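Local coordinates for putative monooxygenase (Fusobacterium nucleatum subsp. nucleatum, PDB 3MCS), which is probably a monooxygenase of the antibiotic biosynthesis monooxygenase family, carrying two such domains in one chain, though its substrate is not known, at residues P6-Y11 and Y57-Y62; D12-K17 and R51-S56; E96-I101 and T154-F159. One frame throughout, in Å; residues are numbered along the deposited sequence.

Contact 1: residues P6-Y11 and Y57-Y62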
loop_
_atom_site.group_PDB
_atom_site.type_symbol
_atom_site.label_atom_id
_atom_site.label_comp_id
_atom_site.label_asym_id
_atom_site.label_seq_id
_atom_site.Cartn_x
_atom_site.Cartn_y
_atom_site.Cartn_z
ATOM N N PRO A 6 7.992 11.745 -3.604
ATOM C CA PRO A 6 7.574 10.924 -2.466
ATOM C C PRO A 6 8.143 9.497 -2.499
ATOM O O PRO A 6 8.257 8.892 -3.552
ATOM C CB PRO A 6 6.047 10.902 -2.589
ATOM C CG PRO A 6 5.765 11.194 -4.024
ATOM C CD PRO A 6 6.866 12.078 -4.494
ATOM N N ILE A 7 8.508 8.985 -1.332
ATOM C CA ILE A 7 9.034 7.633 -1.216
ATOM C C ILE A 7 7.943 6.714 -0.715
ATOM O O ILE A 7 7.443 6.911 0.361
ATOM C CB ILE A 7 10.245 7.535 -0.251
ATOM C CG1 ILE A 7 11.321 8.595 -0.588
ATOM C CG2 ILE A 7 10.828 6.151 -0.319
ATOM C CD1 ILE A 7 11.859 8.541 -2.017
ATOM N N LEU A 8 7.589 5.722 -1.529
ATOM C CA LEU A 8 6.578 4.709 -1.231
ATOM C C LEU A 8 7.213 3.322 -1.327
ATOM O O LEU A 8 7.612 2.879 -2.440
ATOM C CB LEU A 8 5.444 4.795 -2.233
ATOM C CG LEU A 8 4.322 3.758 -2.106
ATOM C CD1 LEU A 8 3.728 3.791 -0.724
ATOM C CD2 LEU A 8 3.247 4.026 -3.145
ATOM N N ASN A 9 7.319 2.666 -0.165
ATOM C CA ASN A 9 7.895 1.337 -0.038
ATOM C C ASN A 9 6.860 0.391 0.576
ATOM O O ASN A 9 6.171 0.755 1.525
ATOM C CB ASN A 9 9.151 1.382 0.842
ATOM C CG ASN A 9 10.291 2.175 0.216
ATOM O OD1 ASN A 9 10.363 2.347 -1.018
ATOM N ND2 ASN A 9 11.215 2.645 1.067
ATOM N N VAL A 10 6.742 -0.807 0.017
ATOM C CA VAL A 10 5.817 -1.814 0.501
ATOM C C VAL A 10 6.642 -3.003 0.923
ATOM O O VAL A 10 7.271 -3.634 0.092
ATOM C CB VAL A 10 4.846 -2.243 -0.580
ATOM C CG1 VAL A 10 3.996 -3.376 -0.086
ATOM C CG2 VAL A 10 3.980 -1.073 -1.014
ATOM N N TYR A 11 6.668 -3.279 2.220
ATOM C CA TYR A 11 7.438 -4.381 2.789
ATOM C C TYR A 11 6.542 -5.575 3.110
ATOM O O TYR A 11 5.467 -5.395 3.668
ATOM C CB TYR A 11 8.093 -3.929 4.081
ATOM C CG TYR A 11 8.977 -2.741 3.906
ATOM C CD1 TYR A 11 10.290 -2.891 3.494
ATOM C CD2 TYR A 11 8.512 -1.451 4.172
ATOM C CE1 TYR A 11 11.118 -1.788 3.325
ATOM C CE2 TYR A 11 9.337 -0.349 4.012
ATOM C CZ TYR A 11 10.631 -0.529 3.584
ATOM O OH TYR A 11 11.453 0.547 3.406
ATOM N N TYR A 57 2.136 -7.237 5.599
ATOM C CA TYR A 57 2.373 -6.173 4.605
ATOM C C TYR A 57 2.392 -4.885 5.365
ATOM O O TYR A 57 1.569 -4.680 6.240
ATOM C CB TYR A 57 1.286 -6.048 3.554
ATOM C CG TYR A 57 1.263 -7.107 2.501
ATOM C CD1 TYR A 57 0.527 -8.280 2.683
ATOM C CD2 TYR A 57 1.928 -6.925 1.296
ATOM C CE1 TYR A 57 0.489 -9.263 1.703
ATOM C CE2 TYR A 57 1.894 -7.903 0.309
ATOM C CZ TYR A 57 1.174 -9.068 0.520
ATOM O OH TYR A 57 1.132 -10.034 -0.446
ATOM N N ILE A 58 3.341 -4.025 5.041
ATOM C CA ILE A 58 3.420 -2.715 5.650
ATOM C C ILE A 58 3.723 -1.756 4.511
ATOM O O ILE A 58 4.732 -1.891 3.846
ATOM C CB ILE A 58 4.511 -2.623 6.747
ATOM C CG1 ILE A 58 4.359 -3.727 7.784
ATOM C CG2 ILE A 58 4.441 -1.303 7.451
ATOM C CD1 ILE A 58 5.390 -3.655 8.922
ATOM N N VAL A 59 2.794 -0.846 4.253
ATOM C CA VAL A 59 2.949 0.193 3.255
ATOM C C VAL A 59 3.455 1.413 4.015
ATOM O O VAL A 59 2.831 1.829 4.965
ATOM C CB VAL A 59 1.617 0.494 2.569
ATOM C CG1 VAL A 59 1.762 1.611 1.532
ATOM C CG2 VAL A 59 1.083 -0.774 1.937
ATOM N N GLU A 60 4.599 1.950 3.607
ATOM C CA GLU A 60 5.233 3.077 4.269
ATOM C C GLU A 60 5.445 4.179 3.234
ATOM O O GLU A 60 5.965 3.912 2.161
ATOM C CB GLU A 60 6.578 2.664 4.880
ATOM C CG GLU A 60 6.522 1.585 5.988
ATOM C CD GLU A 60 7.913 1.290 6.680
ATOM O OE1 GLU A 60 8.958 1.897 6.391
ATOM O OE2 GLU A 60 7.976 0.429 7.550
ATOM N N ILE A 61 5.039 5.414 3.562
ATOM C CA ILE A 61 5.165 6.547 2.635
ATOM C C ILE A 61 5.725 7.770 3.318
ATOM O O ILE A 61 5.258 8.184 4.384
ATOM C CB ILE A 61 3.829 6.856 1.906
ATOM C CG1 ILE A 61 4.051 7.898 0.795
ATOM C CG2 ILE A 61 2.749 7.249 2.900
ATOM C CD1 ILE A 61 2.838 8.060 -0.132
ATOM N N TYR A 62 6.750 8.336 2.690
ATOM C CA TYR A 62 7.483 9.480 3.235
ATOM C C TYR A 62 7.555 10.629 2.243
ATOM O O TYR A 62 7.404 10.464 1.038
ATOM C CB TYR A 62 8.890 9.054 3.645
ATOM C CG TYR A 62 8.894 7.891 4.593
ATOM C CD1 TYR A 62 8.837 6.599 4.125
ATOM C CD2 TYR A 62 8.936 8.086 5.955
ATOM C CE1 TYR A 62 8.833 5.524 4.997
ATOM C CE2 TYR A 62 8.942 7.015 6.839
ATOM C CZ TYR A 62 8.891 5.735 6.349
ATOM O OH TYR A 62 8.891 4.645 7.184
#
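Strand 7-11 and residues 57-62 of strand 55-62 run antiparallel, their local axes 4.7 Å apart and 168° from one another. Six backbone hydrogen bonds join them in pairs at Ile7 and Tyr62, Asn9 and Glu60, and Tyr11 and Ile58. The central pair is the straightest: Asn9 N reaches Glu60 O at 3.0 Å, and Glu60 N lies nearly along the C=O axis of Asn9.

Glu60 crosses the Tyr11 ring at about a right angle. Its CB lies near Asn9 O. With CG anti to its own carbonyl carbon (chi1 -63°) and the chain extended beyond, CG and then CD pass the CD2-CE2 side of the ring, where CD comes within 3.4 Å of Tyr11 CE2. At the tip, OE1 lies 3.3 Å from Tyr11 CE2 and accepts a 2.9 Å hydrogen bond from Tyr62 OH, whose position is less certain. OE2 is hydrogen-bonded to Tyr30 OH, which chiefly holds the buried carboxylate and may stabilise its charge.

This pairing belongs to the ferredoxin-like sheet of a dimeric alpha-beta barrel domain, in which the first strand lies between 55-62 and 91-104. On the face with Glu60, Phe68 of helix 65-73 meets the Tyr62 ring edge-to-face. The other face is aliphatic, as befits a barrel interior. Leu8, with CG anti to its backbone N (chi1 177°), brings CD1 to 3.7 Å from Val59 CG1 and 4.0 Å from Ile61 CB. Val10 and Val59 lie side by side in matching rotamers, and their CG2 methyls meet at 4.1 Å.

Contact 2: residues D12-K17 and R51-S56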
loop_
_atom_site.group_PDB
_atom_site.type_symbol
_atom_site.label_atom_id
_atom_site.label_comp_id
_atom_site.label_asym_id
_atom_site.label_seq_id
_atom_site.Cartn_x
_atom_site.Cartn_y
_atom_site.Cartn_z
ATOM N N ASP A 12 6.969 -6.787 2.779
ATOM C CA ASP A 12 6.191 -7.968 3.157
ATOM C C ASP A 12 7.056 -9.118 3.674
ATOM O O ASP A 12 8.222 -9.240 3.315
ATOM C CB ASP A 12 5.312 -8.419 1.995
ATOM C CG ASP A 12 6.048 -9.215 0.949
ATOM O OD1 ASP A 12 6.289 -10.436 1.152
ATOM O OD2 ASP A 12 6.318 -8.630 -0.108
ATOM N N PHE A 13 6.506 -9.946 4.541
ATOM C CA PHE A 13 7.254 -11.107 5.025
ATOM C C PHE A 13 6.333 -12.108 5.672
ATOM O O PHE A 13 5.244 -11.752 6.145
ATOM C CB PHE A 13 8.365 -10.730 6.005
ATOM C CG PHE A 13 7.888 -10.129 7.292
ATOM C CD1 PHE A 13 7.582 -10.925 8.368
ATOM C CD2 PHE A 13 7.804 -8.759 7.443
ATOM C CE1 PHE A 13 7.160 -10.366 9.565
ATOM C CE2 PHE A 13 7.391 -8.202 8.635
ATOM C CZ PHE A 13 7.066 -9.008 9.689
ATOM N N GLU A 14 6.787 -13.357 5.705
ATOM C CA GLU A 14 6.018 -14.450 6.271
ATOM C C GLU A 14 6.200 -14.478 7.789
ATOM O O GLU A 14 7.331 -14.401 8.283
ATOM C CB GLU A 14 6.469 -15.758 5.649
ATOM C CG GLU A 14 5.703 -16.947 6.119
ATOM C CD GLU A 14 6.093 -18.191 5.406
ATOM O OE1 GLU A 14 6.724 -18.072 4.330
ATOM O OE2 GLU A 14 5.758 -19.275 5.919
ATOM N N VAL A 15 5.096 -14.601 8.527
ATOM C CA VAL A 15 5.149 -14.609 9.993
ATOM C C VAL A 15 5.297 -16.037 10.520
ATOM O O VAL A 15 4.630 -16.949 10.054
ATOM C CB VAL A 15 3.885 -13.929 10.615
ATOM C CG1 VAL A 15 3.995 -13.825 12.114
ATOM C CG2 VAL A 15 3.674 -12.538 10.043
ATOM N N LYS A 16 6.183 -16.227 11.490
ATOM C CA LYS A 16 6.355 -17.536 12.096
ATOM C C LYS A 16 5.032 -18.085 12.656
ATOM O O LYS A 16 4.164 -17.329 13.133
ATOM C CB LYS A 16 7.393 -17.503 13.225
ATOM C CG LYS A 16 8.831 -17.374 12.769
ATOM C CD LYS A 16 9.820 -17.681 13.897
ATOM C CE LYS A 16 11.258 -17.534 13.414
ATOM N NZ LYS A 16 12.258 -17.873 14.473
ATOM N N LYS A 17 4.909 -19.412 12.623
ATOM C CA LYS A 17 3.703 -20.092 13.083
ATOM C C LYS A 17 3.139 -19.576 14.421
ATOM O O LYS A 17 2.018 -19.041 14.473
ATOM C CB LYS A 17 3.961 -21.611 13.201
ATOM N N ARG A 51 -4.220 -16.074 4.264
ATOM C CA ARG A 51 -4.409 -17.217 3.390
ATOM C C ARG A 51 -3.123 -18.041 3.302
ATOM O O ARG A 51 -2.046 -17.481 3.202
ATOM C CB ARG A 51 -4.797 -16.752 1.999
ATOM C CG ARG A 51 -6.149 -16.072 1.920
ATOM C CD ARG A 51 -6.412 -15.572 0.510
ATOM N NE ARG A 51 -5.468 -14.515 0.123
ATOM C CZ ARG A 51 -5.348 -14.028 -1.110
ATOM N NH1 ARG A 51 -6.101 -14.496 -2.096
ATOM N NH2 ARG A 51 -4.448 -13.084 -1.372
ATOM N N ASP A 52 -3.237 -19.365 3.347
ATOM C CA ASP A 52 -2.076 -20.278 3.268
ATOM C C ASP A 52 -1.077 -20.140 4.428
ATOM O O ASP A 52 -0.973 -21.016 5.294
ATOM C CB ASP A 52 -1.318 -20.114 1.930
ATOM C CG ASP A 52 -2.199 -20.347 0.728
ATOM O OD1 ASP A 52 -3.285 -20.957 0.886
ATOM O OD2 ASP A 52 -1.803 -19.923 -0.379
ATOM N N LYS A 53 -0.331 -19.045 4.409
ATOM C CA LYS A 53 0.698 -18.765 5.391
ATOM C C LYS A 53 0.574 -17.293 5.696
ATOM O O LYS A 53 0.567 -16.482 4.773
ATOM C CB LYS A 53 2.083 -19.061 4.787
ATOM C CG LYS A 53 2.252 -20.530 4.218
ATOM C CD LYS A 53 3.500 -20.754 3.287
ATOM C CE LYS A 53 3.470 -19.943 1.930
ATOM N NZ LYS A 53 2.372 -20.292 0.946
ATOM N N THR A 54 0.465 -16.934 6.971
ATOM C CA THR A 54 0.299 -15.545 7.365
ATOM C C THR A 54 1.426 -14.652 6.835
ATOM O O THR A 54 2.587 -14.880 7.157
ATOM C CB THR A 54 0.249 -15.431 8.898
ATOM O OG1 THR A 54 -0.868 -16.179 9.392
ATOM C CG2 THR A 54 0.131 -13.955 9.338
ATOM N N THR A 55 1.077 -13.645 6.038
ATOM C CA THR A 55 2.050 -12.701 5.486
ATOM C C THR A 55 1.819 -11.278 5.991
ATOM O O THR A 55 0.703 -10.776 5.953
ATOM C CB THR A 55 1.980 -12.647 3.937
ATOM O OG1 THR A 55 2.311 -13.920 3.379
ATOM C CG2 THR A 55 2.935 -11.593 3.385
ATOM N N SER A 56 2.867 -10.625 6.456
ATOM C CA SER A 56 2.772 -9.230 6.874
ATOM C C SER A 56 2.964 -8.271 5.695
ATOM O O SER A 56 3.835 -8.472 4.862
ATOM C CB SER A 56 3.860 -8.929 7.896
ATOM O OG SER A 56 4.004 -7.531 8.122
#
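The backbones of 12-15 and 53-56 diverge from an antiparallel course, their end-to-end directions 126° apart, yet three hydrogen bonds still tie them. Ser56 N donates to Phe13 O at 2.6 Å, nearly along the C=O axis, while Phe13 N returns the bond to a lone pair of Ser56 O. Farther along, Val15 N points almost straight at Thr54 O, 2.9 Å away.

Phe13 has its CG in the crowded position between backbone N and carbonyl carbon (chi1 65°), which lays the ring over its cross-strand partner. Ser56 CB sits over one face, 3.7 Å from the centroid of the Phe13 ring and 15° off the normal, a CH-pi contact. Serine suits this buried place because its short side chain lets the ring come down close to the strand; its OG, anti to the backbone N, lies 3.5 Å from Phe13 CE2.

Here the first strand of the ferredoxin-like domain ends before helix 20-37, and strand 55-62 begins after the turn from strand 41-49. Tyr23 of that helix packs on Val15 and Ser56. Val15 also meets Thr54, their CG2 methyls 3.9 Å apart. Thr54 turns its OG1 to Glu20, so its methyl and its hydroxyl serve different neighbours.

On the face with Thr55, Glu14 stretches out obliquely across Lys53, bringing OE2 to 3.8 Å from Lys53 CD. The lysine chain bends at chi3 and chi4, and its NZ stays 5.9 Å from Glu14 OE1, so the opposite charges attract at most at a distance.

Contact 3: residues E96-I101 and T154-F159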
loop_
_atom_site.group_PDB
_atom_site.type_symbol
_atom_site.label_atom_id
_atom_site.label_comp_id
_atom_site.label_asym_id
_atom_site.label_seq_id
_atom_site.Cartn_x
_atom_site.Cartn_y
_atom_site.Cartn_z
ATOM N N GLU A 96 10.021 -1.000 -3.993
ATOM C CA GLU A 96 10.209 0.446 -3.973
ATOM C C GLU A 96 9.434 0.987 -5.157
ATOM O O GLU A 96 9.657 0.546 -6.269
ATOM C CB GLU A 96 11.677 0.836 -4.097
ATOM C CG GLU A 96 12.584 0.344 -2.969
ATOM C CD GLU A 96 13.949 1.011 -2.979
ATOM O OE1 GLU A 96 14.076 2.148 -3.505
ATOM O OE2 GLU A 96 14.894 0.412 -2.439
ATOM N N ILE A 97 8.563 1.973 -4.946
ATOM C CA ILE A 97 7.639 2.407 -6.017
ATOM C C ILE A 97 7.696 3.859 -6.491
ATOM O O ILE A 97 7.678 4.775 -5.697
ATOM C CB ILE A 97 6.199 2.143 -5.528
ATOM C CG1 ILE A 97 6.085 0.695 -5.027
ATOM C CG2 ILE A 97 5.197 2.426 -6.625
ATOM C CD1 ILE A 97 4.803 0.380 -4.363
ATOM N N ASP A 98 7.767 4.076 -7.798
ATOM C CA ASP A 98 7.711 5.433 -8.339
ATOM C C ASP A 98 6.243 5.795 -8.285
ATOM O O ASP A 98 5.432 5.223 -9.030
ATOM C CB ASP A 98 8.241 5.525 -9.779
ATOM C CG ASP A 98 9.779 5.595 -9.868
ATOM O OD1 ASP A 98 10.473 6.028 -8.903
ATOM O OD2 ASP A 98 10.305 5.249 -10.949
ATOM N N VAL A 99 5.887 6.724 -7.399
ATOM C CA VAL A 99 4.483 7.091 -7.214
ATOM C C VAL A 99 3.926 7.853 -8.412
ATOM O O VAL A 99 4.542 8.825 -8.854
ATOM C CB VAL A 99 4.303 7.957 -5.969
ATOM C CG1 VAL A 99 2.820 8.286 -5.767
ATOM C CG2 VAL A 99 4.856 7.241 -4.777
ATOM N N GLN A 100 2.798 7.395 -8.956
ATOM C CA GLN A 100 2.147 8.086 -10.089
ATOM C C GLN A 100 1.025 8.931 -9.545
ATOM O O GLN A 100 0.885 10.102 -9.921
ATOM C CB GLN A 100 1.608 7.108 -11.111
ATOM C CG GLN A 100 2.701 6.389 -11.868
ATOM C CD GLN A 100 3.416 7.263 -12.903
ATOM O OE1 GLN A 100 2.879 8.271 -13.383
ATOM N NE2 GLN A 100 4.624 6.858 -13.266
ATOM N N ILE A 101 0.208 8.310 -8.694
ATOM C CA ILE A 101 -0.862 8.972 -7.982
ATOM C C ILE A 101 -0.890 8.492 -6.532
ATOM O O ILE A 101 -0.811 7.293 -6.257
ATOM C CB ILE A 101 -2.222 8.682 -8.573
ATOM C CG1 ILE A 101 -2.260 9.054 -10.048
ATOM C CG2 ILE A 101 -3.259 9.471 -7.798
ATOM C CD1 ILE A 101 -3.607 8.847 -10.665
ATOM N N THR A 154 4.601 2.442 -9.953
ATOM C CA THR A 154 5.287 1.389 -10.685
ATOM C C THR A 154 6.558 0.984 -9.942
ATOM O O THR A 154 7.241 1.805 -9.346
ATOM C CB THR A 154 5.589 1.841 -12.121
ATOM O OG1 THR A 154 6.374 3.043 -12.116
ATOM C CG2 THR A 154 4.279 2.119 -12.866
ATOM N N ASP A 155 6.861 -0.300 -9.955
ATOM C CA ASP A 155 8.018 -0.781 -9.255
ATOM C C ASP A 155 9.282 -0.192 -9.917
ATOM O O ASP A 155 9.373 -0.096 -11.150
ATOM C CB ASP A 155 8.008 -2.313 -9.239
ATOM C CG ASP A 155 9.062 -2.901 -8.312
ATOM O OD1 ASP A 155 10.214 -2.437 -8.346
ATOM O OD2 ASP A 155 8.738 -3.838 -7.553
ATOM N N ARG A 156 10.263 0.201 -9.113
ATOM C CA ARG A 156 11.481 0.795 -9.687
ATOM C C ARG A 156 12.382 -0.268 -10.334
ATOM O O ARG A 156 13.267 0.062 -11.131
ATOM C CB ARG A 156 12.220 1.648 -8.651
ATOM C CG ARG A 156 11.396 2.845 -8.152
ATOM C CD ARG A 156 12.189 3.650 -7.137
ATOM N NE ARG A 156 13.185 4.490 -7.789
ATOM C CZ ARG A 156 14.341 4.840 -7.245
ATOM N NH1 ARG A 156 14.709 4.392 -6.040
ATOM N NH2 ARG A 156 15.168 5.610 -7.928
ATOM N N ARG A 157 12.147 -1.530 -9.980
ATOM C CA ARG A 157 12.850 -2.673 -10.563
ATOM C C ARG A 157 12.295 -2.987 -11.956
ATOM O O ARG A 157 12.975 -3.582 -12.781
ATOM C CB ARG A 157 12.700 -3.896 -9.642
ATOM C CG ARG A 157 13.267 -5.224 -10.171
ATOM C CD ARG A 157 12.944 -6.422 -9.241
ATOM N NE ARG A 157 11.552 -6.444 -8.773
ATOM C CZ ARG A 157 11.188 -6.431 -7.495
ATOM N NH1 ARG A 157 12.088 -6.446 -6.523
ATOM N NH2 ARG A 157 9.909 -6.446 -7.183
ATOM N N ASN A 158 11.051 -2.583 -12.200
ATOM C CA ASN A 158 10.379 -2.871 -13.458
ATOM C C ASN A 158 9.133 -2.020 -13.624
ATOM O O ASN A 158 8.127 -2.281 -12.982
ATOM C CB ASN A 158 10.027 -4.364 -13.449
ATOM C CG ASN A 158 9.157 -4.776 -14.592
ATOM O OD1 ASN A 158 8.909 -4.011 -15.516
ATOM N ND2 ASN A 158 8.664 -6.005 -14.527
ATOM N N PHE A 159 9.179 -1.027 -14.512
ATOM C CA PHE A 159 8.032 -0.119 -14.648
ATOM C C PHE A 159 6.790 -0.715 -15.305
ATOM O O PHE A 159 5.778 -0.027 -15.402
ATOM C CB PHE A 159 8.397 1.252 -15.272
ATOM C CG PHE A 159 8.951 1.207 -16.661
ATOM C CD1 PHE A 159 8.140 0.932 -17.745
ATOM C CD2 PHE A 159 10.270 1.574 -16.894
ATOM C CE1 PHE A 159 8.654 0.954 -19.027
ATOM C CE2 PHE A 159 10.789 1.603 -18.165
ATOM C CZ PHE A 159 9.984 1.290 -19.234
#
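Arg156, just past the end of strand 147-155, adds its side chain to the pairing with strand 91-104. Its CG is anti to the carbonyl carbon (chi1 -62°), and the chain bends at chi3 (77°), bringing the guanidinium to two acids. Asp98 crosses it at about a right angle, its OD1 in a salt bridge 3.3 Å from Arg156 NE. Glu96, extended beyond CG, reaches the guanidinium edge in its plane, where OE1 and Arg156 NH1 form a salt bridge of 3.4 Å whose hydrogen bond is weak. Long charged chains suit this solvent-facing place.

Beside the salt bridges, the backbone carries the join. Asp98 N donates to Thr154 O at 2.8 Å, Thr154 N returns the bond to Asp98 O from above the carbonyl plane, and Arg156 N meets Glu96 O nearly along its C=O axis. Thr154 holds OG1 in the crowded position between backbone N and carbonyl carbon, beside Asp98 CB. Asp155, with CG anti to its backbone N (chi1 -170°), makes an Asx turn: its short carboxylate folds back so that OD1 accepts from Arg157 N at 2.7 Å, while OD2 forms a salt bridge with NH2 of one Arg157 conformer.

Ile97 faces inward on Leu8, Val10 and Cys163, its CG2, anti to the backbone N, against Thr154 N. Strand 91-104 thus lies between strands 7-15 and 147-155, and Lys135 of helix 127-143 touches the bulge residues Gln100 and Ile101.

How the contacts relate
Contacts 1 and 2 are successive parts of one strand pair, 7-15 with 55-62, and contact 2 is nested inside the loop that contact 1 closes; they touch where Tyr57 packs on Asp12. Contact 1 is core, with aliphatic packing on one face and a buried carboxylate on the other. Contact 2, at the partly buried end of the pair, mixes an aromatic contact with polar and charged chains. Contact 3 pairs strand 91-104 with strand 147-155 and so probably links the two halves of the barrel; it is partly buried, Ile97 inward, Glu96 and Arg156 exposed in salt bridges. It meets contact 1 through Leu8 and Ile97, whereas contact 2 stays about 8 Å from it at the nearest atoms.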